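Local coordinates for protein 6-aminohexanoate-cyclic-dimer hydrolase (Arthrobacter sp., PDB 3A2Q) that hydrolyses the cyclic dimer of 6-aminohexanoate, a by-product of nylon-6 manufacture, to the linear dimer in nylon oligomer degradation, at residues A[58-62]-A[63-67]; A[177-181]-A[182-186]; A[220-223]-A[224-227]; A[417-420]-A[421-424]. The protein carries 1 engineered substitution. One frame throughout, in Å; residues are numbered along the deposited sequence.

Contact 1: residues A[58-62]-A[63-67]; sequences ELASG and PFAGV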
loop_
_atom_site.group_PDB
_atom_site.type_symbol
_atom_site.label_atom_id
_atom_site.label_comp_id
_atom_site.label_asym_id
_atom_site.label_seq_id
_atom_site.Cartn_x
_atom_site.Cartn_y
_atom_site.Cartn_z
ATOM N N GLU A 58 -5.349 23.798 14.134
ATOM C CA GLU A 58 -5.157 25.179 14.554
ATOM C C GLU A 58 -3.701 25.603 14.382
ATOM O O GLU A 58 -3.415 26.749 14.042
ATOM C CB GLU A 58 -5.577 25.346 16.018
ATOM C CG GLU A 58 -7.004 24.901 16.311
ATOM C CD GLU A 58 -7.394 25.080 17.770
ATOM O OE1 GLU A 58 -6.684 24.553 18.655
ATOM O OE2 GLU A 58 -8.416 25.748 18.032
ATOM N N LEU A 59 -2.787 24.663 14.601
ATOM C CA LEU A 59 -1.355 24.932 14.502
ATOM C C LEU A 59 -0.740 24.620 13.133
ATOM O O LEU A 59 0.323 25.139 12.795
ATOM C CB LEU A 59 -0.624 24.134 15.584
ATOM C CG LEU A 59 -1.154 24.314 17.009
ATOM C CD1 LEU A 59 -0.528 23.286 17.935
ATOM C CD2 LEU A 59 -0.859 25.729 17.489
ATOM N N ALA A 60 -1.412 23.781 12.351
ATOM C CA ALA A 60 -0.921 23.374 11.035
ATOM C C ALA A 60 -0.407 24.512 10.159
ATOM O O ALA A 60 -0.972 25.602 10.146
ATOM C CB ALA A 60 -2.009 22.605 10.292
ATOM N N SER A 61 0.668 24.240 9.424
ATOM C CA SER A 61 1.274 25.215 8.520
ATOM C C SER A 61 2.093 24.504 7.442
ATOM O O SER A 61 2.798 23.537 7.728
ATOM C CB SER A 61 2.178 26.173 9.295
ATOM O OG SER A 61 3.249 25.484 9.915
ATOM N N GLY A 62 2.001 24.994 6.209
ATOM C CA GLY A 62 2.732 24.388 5.111
ATOM C C GLY A 62 1.898 24.275 3.845
ATOM O O GLY A 62 0.783 24.794 3.790
ATOM N N PRO A 63 2.411 23.596 2.806
ATOM C CA PRO A 63 1.706 23.415 1.529
ATOM C C PRO A 63 0.379 22.655 1.620
ATOM O O PRO A 63 -0.406 22.665 0.678
ATOM C CB PRO A 63 2.731 22.682 0.663
ATOM C CG PRO A 63 3.592 21.960 1.672
ATOM C CD PRO A 63 3.751 22.984 2.758
ATOM N N PHE A 64 0.143 21.987 2.745
ATOM C CA PHE A 64 -1.094 21.231 2.939
ATOM C C PHE A 64 -1.711 21.514 4.305
ATOM O O PHE A 64 -2.382 20.660 4.881
ATOM C CB PHE A 64 -0.819 19.731 2.792
ATOM C CG PHE A 64 -0.472 19.318 1.394
ATOM C CD1 PHE A 64 -1.473 19.116 0.447
ATOM C CD2 PHE A 64 0.857 19.171 1.008
ATOM C CE1 PHE A 64 -1.154 18.777 -0.866
ATOM C CE2 PHE A 64 1.184 18.833 -0.301
ATOM C CZ PHE A 64 0.176 18.636 -1.240
ATOM N N ALA A 65 -1.491 22.720 4.818
ATOM C CA ALA A 65 -2.029 23.096 6.121
ATOM C C ALA A 65 -3.536 22.849 6.209
ATOM O O ALA A 65 -4.306 23.362 5.397
ATOM C CB ALA A 65 -1.723 24.561 6.409
ATOM N N GLY A 66 -3.945 22.050 7.193
ATOM C CA GLY A 66 -5.357 21.764 7.386
ATOM C C GLY A 66 -5.915 20.530 6.697
ATOM O O GLY A 66 -7.033 20.107 6.996
ATOM N N VAL A 67 -5.154 19.941 5.780
ATOM C CA VAL A 67 -5.635 18.761 5.071
ATOM C C VAL A 67 -5.499 17.504 5.917
ATOM O O VAL A 67 -4.419 17.187 6.414
ATOM C CB VAL A 67 -4.882 18.545 3.748
ATOM C CG1 VAL A 67 -5.486 17.359 3.000
ATOM C CG2 VAL A 67 -4.956 19.805 2.896
#
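Ala60 and Ala65 face each other across a chain reversal, and their methyl groups form the close-packed part of this local contact. Both CA–CB bonds point toward the opposing segment, yet the two CB atoms stay 4.4 Å apart, because each methyl settles mainly on backbone: Ala60 CB lies 3.7 Å from Gly66 N, and Ala65 CB lies 3.7 Å from Ser61 CA. One hydrogen bond closes the turn, from Ala65 N to Gly62 O at 3.2 Å, with a fairly straight N-H...O angle of 159°. The donor nevertheless stands above the carbonyl plane of Gly62, 69° out of it, and so is not directed at a lone pair. Gly62, with phi 138°, adopts a backbone shape in which a CB would collide with Pro63 CD and with the preceding carbonyl oxygen.

The loose side carries Ser61 and Pro63. The CA–CB bond of Ser61 points away from 63-67, and Ser61 CB stays 5.1 Å from Ala65 CB; the proline ring also turns outward at an exposed position. Phe64 likewise turns away from 58-62, but into a buried site where its ring stacks with Phe112 and rests on helix 10-19.

A second turn follows at once, with Val67 N bonded to Phe64 O at 3.0 Å. The segment is thus a type I beta turn from Gly62 to Ala65 overlapping a type II turn from Phe64 to Val67, two overlapping beta turns that carry the chain from helix 50-59 into strand 68-72 of the amidase-family sheet.

Contact 2: residues A[177-181]-A[182-186]; sequences IPASV and CGVVG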
loop_
_atom_site.group_PDB
_atom_site.type_symbol
_atom_site.label_atom_id
_atom_site.label_comp_id
_atom_site.label_asym_id
_atom_site.label_seq_id
_atom_site.Cartn_x
_atom_site.Cartn_y
_atom_site.Cartn_z
ATOM N N ILE A 177 -2.303 -3.390 -3.880
ATOM C CA ILE A 177 -3.485 -4.253 -3.934
ATOM C C ILE A 177 -4.745 -3.515 -3.469
ATOM O O ILE A 177 -5.741 -3.472 -4.191
ATOM C CB ILE A 177 -3.254 -5.556 -3.115
ATOM C CG1 ILE A 177 -2.154 -6.381 -3.794
ATOM C CG2 ILE A 177 -4.540 -6.379 -3.049
ATOM C CD1 ILE A 177 -1.621 -7.546 -2.989
ATOM N N PRO A 178 -4.724 -2.923 -2.261
ATOM C CA PRO A 178 -5.917 -2.202 -1.803
ATOM C C PRO A 178 -6.286 -1.062 -2.752
ATOM O O PRO A 178 -7.460 -0.736 -2.903
ATOM C CB PRO A 178 -5.514 -1.694 -0.420
ATOM C CG PRO A 178 -4.491 -2.694 0.032
ATOM C CD PRO A 178 -3.693 -2.959 -1.211
ATOM N N ALA A 179 -5.282 -0.447 -3.377
ATOM C CA ALA A 179 -5.532 0.645 -4.314
ATOM C C ALA A 179 -6.267 0.103 -5.535
ATOM O O ALA A 179 -7.240 0.692 -5.991
ATOM C CB ALA A 179 -4.207 1.301 -4.748
ATOM N N SER A 180 -5.795 -1.022 -6.062
ATOM C CA SER A 180 -6.426 -1.640 -7.226
ATOM C C SER A 180 -7.879 -2.010 -6.909
ATOM O O SER A 180 -8.808 -1.676 -7.651
ATOM C CB SER A 180 -5.655 -2.905 -7.624
ATOM O OG SER A 180 -6.298 -3.595 -8.689
ATOM N N VAL A 181 -8.056 -2.699 -5.788
ATOM C CA VAL A 181 -9.371 -3.160 -5.346
ATOM C C VAL A 181 -10.347 -2.044 -4.979
ATOM O O VAL A 181 -11.558 -2.199 -5.155
ATOM C CB VAL A 181 -9.210 -4.114 -4.135
ATOM C CG1 VAL A 181 -10.573 -4.441 -3.511
ATOM C CG2 VAL A 181 -8.497 -5.373 -4.579
ATOM N N CYS A 182 -9.825 -0.919 -4.487
ATOM C CA CYS A 182 -10.667 0.202 -4.078
ATOM C C CYS A 182 -10.736 1.380 -5.043
ATOM O O CYS A 182 -11.355 2.397 -4.737
ATOM C CB CYS A 182 -10.238 0.701 -2.699
ATOM S SG CYS A 182 -10.471 -0.537 -1.401
ATOM N N GLY A 183 -10.098 1.255 -6.200
ATOM C CA GLY A 183 -10.164 2.325 -7.183
ATOM C C GLY A 183 -9.470 3.632 -6.855
ATOM O O GLY A 183 -9.994 4.709 -7.145
ATOM N N VAL A 184 -8.294 3.551 -6.241
ATOM C CA VAL A 184 -7.531 4.755 -5.920
ATOM C C VAL A 184 -6.093 4.541 -6.379
ATOM O O VAL A 184 -5.746 3.458 -6.848
ATOM C CB VAL A 184 -7.549 5.072 -4.401
ATOM C CG1 VAL A 184 -8.980 5.297 -3.936
ATOM C CG2 VAL A 184 -6.903 3.943 -3.615
ATOM N N VAL A 185 -5.268 5.579 -6.270
ATOM C CA VAL A 185 -3.869 5.467 -6.662
ATOM C C VAL A 185 -3.040 4.974 -5.480
ATOM O O VAL A 185 -3.123 5.525 -4.385
ATOM C CB VAL A 185 -3.296 6.823 -7.118
ATOM C CG1 VAL A 185 -1.868 6.630 -7.606
ATOM C CG2 VAL A 185 -4.157 7.409 -8.221
ATOM N N GLY A 186 -2.240 3.936 -5.705
ATOM C CA GLY A 186 -1.409 3.409 -4.640
ATOM C C GLY A 186 0.015 3.229 -5.117
ATOM O O GLY A 186 0.261 2.496 -6.074
#
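Val184 N meets Ala179 O at 3.1 Å, with an N-H...O angle of 165°, in the straighter of two hydrogen bonds that close this helix end. In the other, Cys182 N reaches Pro178 O at 2.9 Å with a bent angle of 138°. Gly183, at positive phi, makes the bend between these donors.

The apolar contacts gather around the methyl of Ala179. Val184 CG2 lies 3.9 Å from Ala179 CB; with chi1 at -60°, this branch sits between the valine's own backbone N and carbonyl carbon, facing the helix. The same Ala179 CB approaches Gly186 N at 3.4 Å, where a side chain on Gly186 would clash with it. Cys182 SG, beside its backbone N, lies 3.4 Å from Pro178 O and packs loosely on Val181 CG1.

Polar partners beyond the segment tie the helix end to the rest of the fold: Ser180 OG bonds Gly450 N, and the carbonyls of Val181 and Cys182 accept from Asn139 and Trp141. The arrangement is a Schellman motif, ending helix 176-182 and turning the chain into strand 185-188; the side chain of Pro178 lies about 5 Å from that of Ala174, an engineered substitution at the probable acyl-ester position.

Contact 3: residues A[220-223]-A[224-227]; sequences RDIA and ALLD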
loop_
_atom_site.group_PDB
_atom_site.type_symbol
_atom_site.label_atom_id
_atom_site.label_comp_id
_atom_site.label_asym_id
_atom_site.label_seq_id
_atom_site.Cartn_x
_atom_site.Cartn_y
_atom_site.Cartn_z
ATOM N N ARG A 220 -0.777 13.956 -8.931
ATOM C CA ARG A 220 -0.066 15.093 -8.364
ATOM C C ARG A 220 -0.001 14.988 -6.845
ATOM O O ARG A 220 0.974 15.420 -6.227
ATOM C CB ARG A 220 -0.711 16.415 -8.798
ATOM C CG ARG A 220 -2.090 16.697 -8.230
ATOM C CD ARG A 220 -2.605 18.031 -8.761
ATOM N NE ARG A 220 -3.853 18.444 -8.129
ATOM C CZ ARG A 220 -4.467 19.600 -8.375
ATOM N NH1 ARG A 220 -3.947 20.456 -9.245
ATOM N NH2 ARG A 220 -5.595 19.904 -7.744
ATOM N N ASP A 221 -1.032 14.407 -6.238
ATOM C CA ASP A 221 -1.053 14.234 -4.789
ATOM C C ASP A 221 0.069 13.286 -4.358
ATOM O O ASP A 221 0.699 13.492 -3.325
ATOM C CB ASP A 221 -2.397 13.665 -4.333
ATOM C CG ASP A 221 -3.394 14.744 -3.939
ATOM O OD1 ASP A 221 -3.133 15.939 -4.194
ATOM O OD2 ASP A 221 -4.451 14.390 -3.378
ATOM N N ILE A 222 0.309 12.243 -5.149
ATOM C CA ILE A 222 1.367 11.285 -4.833
ATOM C C ILE A 222 2.724 11.977 -4.924
ATOM O O ILE A 222 3.569 11.828 -4.044
ATOM C CB ILE A 222 1.331 10.070 -5.800
ATOM C CG1 ILE A 222 0.047 9.264 -5.569
ATOM C CG2 ILE A 222 2.552 9.180 -5.585
ATOM C CD1 ILE A 222 -0.051 8.644 -4.181
ATOM N N ALA A 223 2.927 12.741 -5.989
ATOM C CA ALA A 223 4.185 13.455 -6.174
ATOM C C ALA A 223 4.457 14.394 -4.997
ATOM O O ALA A 223 5.570 14.445 -4.480
ATOM C CB ALA A 223 4.151 14.241 -7.477
ATOM N N ALA A 224 3.436 15.126 -4.568
ATOM C CA ALA A 224 3.587 16.049 -3.448
ATOM C C ALA A 224 3.897 15.314 -2.142
ATOM O O ALA A 224 4.705 15.777 -1.334
ATOM C CB ALA A 224 2.324 16.895 -3.292
ATOM N N LEU A 225 3.255 14.171 -1.938
ATOM C CA LEU A 225 3.480 13.376 -0.733
ATOM C C LEU A 225 4.921 12.876 -0.660
ATOM O O LEU A 225 5.522 12.844 0.411
ATOM C CB LEU A 225 2.522 12.186 -0.712
ATOM C CG LEU A 225 1.063 12.569 -0.463
ATOM C CD1 LEU A 225 0.150 11.405 -0.801
ATOM C CD2 LEU A 225 0.904 12.998 0.989
ATOM N N LEU A 226 5.464 12.474 -1.805
ATOM C CA LEU A 226 6.841 11.992 -1.863
ATOM C C LEU A 226 7.799 13.095 -1.436
ATOM O O LEU A 226 8.777 12.838 -0.740
ATOM C CB LEU A 226 7.193 11.540 -3.278
ATOM C CG LEU A 226 6.739 10.136 -3.666
ATOM C CD1 LEU A 226 7.019 9.887 -5.136
ATOM C CD2 LEU A 226 7.463 9.126 -2.790
ATOM N N ASP A 227 7.518 14.324 -1.857
ATOM C CA ASP A 227 8.376 15.446 -1.498
ATOM C C ASP A 227 8.327 15.694 0.001
ATOM O O ASP A 227 9.261 16.247 0.581
ATOM C CB ASP A 227 7.943 16.714 -2.237
ATOM C CG ASP A 227 8.163 16.622 -3.733
ATOM O OD1 ASP A 227 9.076 15.879 -4.159
ATOM O OD2 ASP A 227 7.434 17.302 -4.485
#
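Leu225 lies over the carbonyl of Asp221, one turn back along the helix. Its CG comes to 3.0 Å from Asp221 O, and CD1 continues alongside the same oxygen at 3.3 Å. With chi1 at -70°, CG stands anti to the leucine's own carbonyl carbon, which directs the branch back along the helix. There CD1 of Leu225 also approaches CD1 of Ile222, at 4.4 Å.

These placements rest on four successive i to i+4 backbone hydrogen bonds. Ala224 N, Leu225 N and Leu226 N each lie 3.0 Å from the carbonyl oxygens of Arg220, Asp221 and Ile222 respectively, and Asp227 N reaches Ala223 O at a longer 3.3 Å. Their N-H...O angles run from 152° to 161°, as expected of a regular alpha helix.

The next shell fixes the polar ends. The Asp221 carboxylate is gripped at both oxygens, by Ala10 N and the hydroxyl of Thr11, while Asp227 receives the backbone N-H groups of Tyr247 and Ala248. Arg220 reaches outward in an extended chain to a salt bridge with Asp9.

A serine in place of Leu225 would probably leave Ile222 CD1 without the leucine methyl it meets and open a gap against Leu214 and Phe112.

Helix 219-229 thus lies on the sheet, with Ile222 and Leu225 against Leu214 of strand 211-216 and Ile222 and Leu226 against Leu187 of strand 185-188. Leu464 of helix 460-473 covers Ala223 and Leu226, and Ala224 meets Phe64 of the loop leading into strand 68-72.

Contact 4: residues A[417-420]-A[421-424]; sequences GSLQ and MLAF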
loop_
_atom_site.group_PDB
_atom_site.type_symbol
_atom_site.label_atom_id
_atom_site.label_comp_id
_atom_site.label_asym_id
_atom_site.label_seq_id
_atom_site.Cartn_x
_atom_site.Cartn_y
_atom_site.Cartn_z
ATOM N N GLY A 417 -6.342 -18.697 -3.582
ATOM C CA GLY A 417 -7.096 -17.458 -3.673
ATOM C C GLY A 417 -6.373 -16.179 -3.301
ATOM O O GLY A 417 -6.652 -15.129 -3.874
ATOM N N SER A 418 -5.462 -16.255 -2.335
ATOM C CA SER A 418 -4.703 -15.082 -1.922
ATOM C C SER A 418 -3.526 -14.878 -2.865
ATOM O O SER A 418 -3.159 -13.746 -3.174
ATOM C CB SER A 418 -4.182 -15.242 -0.486
ATOM O OG SER A 418 -5.232 -15.181 0.464
ATOM N N LEU A 419 -2.928 -15.977 -3.322
ATOM C CA LEU A 419 -1.791 -15.878 -4.226
ATOM C C LEU A 419 -2.115 -14.998 -5.433
ATOM O O LEU A 419 -1.304 -14.162 -5.829
ATOM C CB LEU A 419 -1.355 -17.271 -4.697
ATOM C CG LEU A 419 -0.224 -17.330 -5.734
ATOM C CD1 LEU A 419 1.011 -16.625 -5.201
ATOM C CD2 LEU A 419 0.092 -18.782 -6.077
ATOM N N GLN A 420 -3.305 -15.165 -6.006
ATOM C CA GLN A 420 -3.675 -14.377 -7.179
ATOM C C GLN A 420 -3.809 -12.877 -6.924
ATOM O O GLN A 420 -3.774 -12.083 -7.862
ATOM C CB GLN A 420 -4.960 -14.911 -7.813
ATOM C CG GLN A 420 -4.764 -16.231 -8.538
ATOM C CD GLN A 420 -5.845 -16.492 -9.581
ATOM O OE1 GLN A 420 -6.645 -17.420 -9.451
ATOM N NE2 GLN A 420 -5.868 -15.667 -10.628
ATOM N N MET A 421 -3.961 -12.485 -5.666
ATOM C CA MET A 421 -4.067 -11.071 -5.340
ATOM C C MET A 421 -2.687 -10.407 -5.386
ATOM O O MET A 421 -2.561 -9.251 -5.784
ATOM C CB MET A 421 -4.640 -10.882 -3.935
ATOM C CG MET A 421 -6.045 -11.415 -3.723
ATOM S SD MET A 421 -7.254 -10.577 -4.732
ATOM C CE MET A 421 -7.410 -9.021 -3.848
ATOM N N LEU A 422 -1.653 -11.146 -4.989
ATOM C CA LEU A 422 -0.303 -10.584 -4.929
ATOM C C LEU A 422 0.758 -11.097 -5.906
ATOM O O LEU A 422 1.901 -10.639 -5.863
ATOM C CB LEU A 422 0.228 -10.723 -3.491
ATOM C CG LEU A 422 0.214 -12.119 -2.850
ATOM C CD1 LEU A 422 1.247 -13.015 -3.516
ATOM C CD2 LEU A 422 0.518 -12.011 -1.352
ATOM N N ALA A 423 0.397 -12.020 -6.793
ATOM C CA ALA A 423 1.376 -12.573 -7.732
ATOM C C ALA A 423 2.058 -11.545 -8.639
ATOM O O ALA A 423 3.234 -11.698 -8.967
ATOM C CB ALA A 423 0.731 -13.671 -8.579
ATOM N N PHE A 424 1.331 -10.509 -9.049
ATOM C CA PHE A 424 1.906 -9.478 -9.920
ATOM C C PHE A 424 2.484 -8.271 -9.164
ATOM O O PHE A 424 3.017 -7.345 -9.783
ATOM C CB PHE A 424 0.856 -8.983 -10.919
ATOM C CG PHE A 424 0.644 -9.896 -12.102
ATOM C CD1 PHE A 424 1.072 -11.223 -12.077
ATOM C CD2 PHE A 424 -0.024 -9.433 -13.231
ATOM C CE1 PHE A 424 0.834 -12.074 -13.156
ATOM C CE2 PHE A 424 -0.266 -10.276 -14.316
ATOM C CZ PHE A 424 0.164 -11.600 -14.277
#
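Ser418 O accepts from Met421 N at 2.9 Å, an i to i+3 hydrogen bond with an N-H...O angle of 144°. The donor stands above the carbonyl plane, 57° out of it, consistent with this short i to i+3 spacing. Leu419 O is approached by two donors, Leu422 N at 3.2 Å and Ala423 N at 2.9 Å, and both bonds are weak because their N-H groups are strongly bent away from the oxygen. Two weak bonds thus share one acceptor.

Beyond these backbone bonds, Leu419 CD1 meets Leu422 CD1 at 4.0 Å, the two side chains crossing at about a right angle. Leu422 has chi1 at 54°, which holds CG between its own N and carbonyl carbon and brings CD1 to 3.6 Å from Leu419 O. Ala423 CB closes over that oxygen as well, at 3.5 Å. Cutting Leu422 back to an alanine is likely to deprive Leu419 CD1 of its crossing partner and open a gap towards the bound ligand.

Met421 leads away from the turn, its chain bent at chi2 and chi3, to pack on Ile177 and Val181 of helix 176-182. Carbonyls on the flank are held by other residues, Gly417 O by Arg391 and Gln420 O by the hydroxyl of Thr390.

The arrangement is the last part of helix 416-422, where i+3 bonds appear beside a weak i+4 bond. It borders the substrate pocket of this amidase-family hydrolase: the side chain of Leu422 lies about 4 Å from a bound 6-aminohexanoic acid.

Contacts 2 and 3 are buried, whereas contact 1 keeps an exposed side and contact 4 is partly buried beside the ligand. Contact 3 bridges its neighbours: Ala224 CB packs on Phe64 CZ of contact 1 at 3.4 Å, and Ile222 CG1 on Val185 CG1 of contact 2 at 3.8 Å. Contact 2 meets contact 4 through Ile177 CD1, 3.7 Å from Leu422 CB. Contacts 1 and 4 lie on opposite sides of the chain's centre. Their chemistry differs accordingly: contact 3 joins four regular i+4 bonds to apolar packing and outer carboxylate partners, contact 2 sets capping bonds round one methyl, contact 4 has weak bonds and crossing leucines, and contact 1 has one turn bond with two alanine methyls.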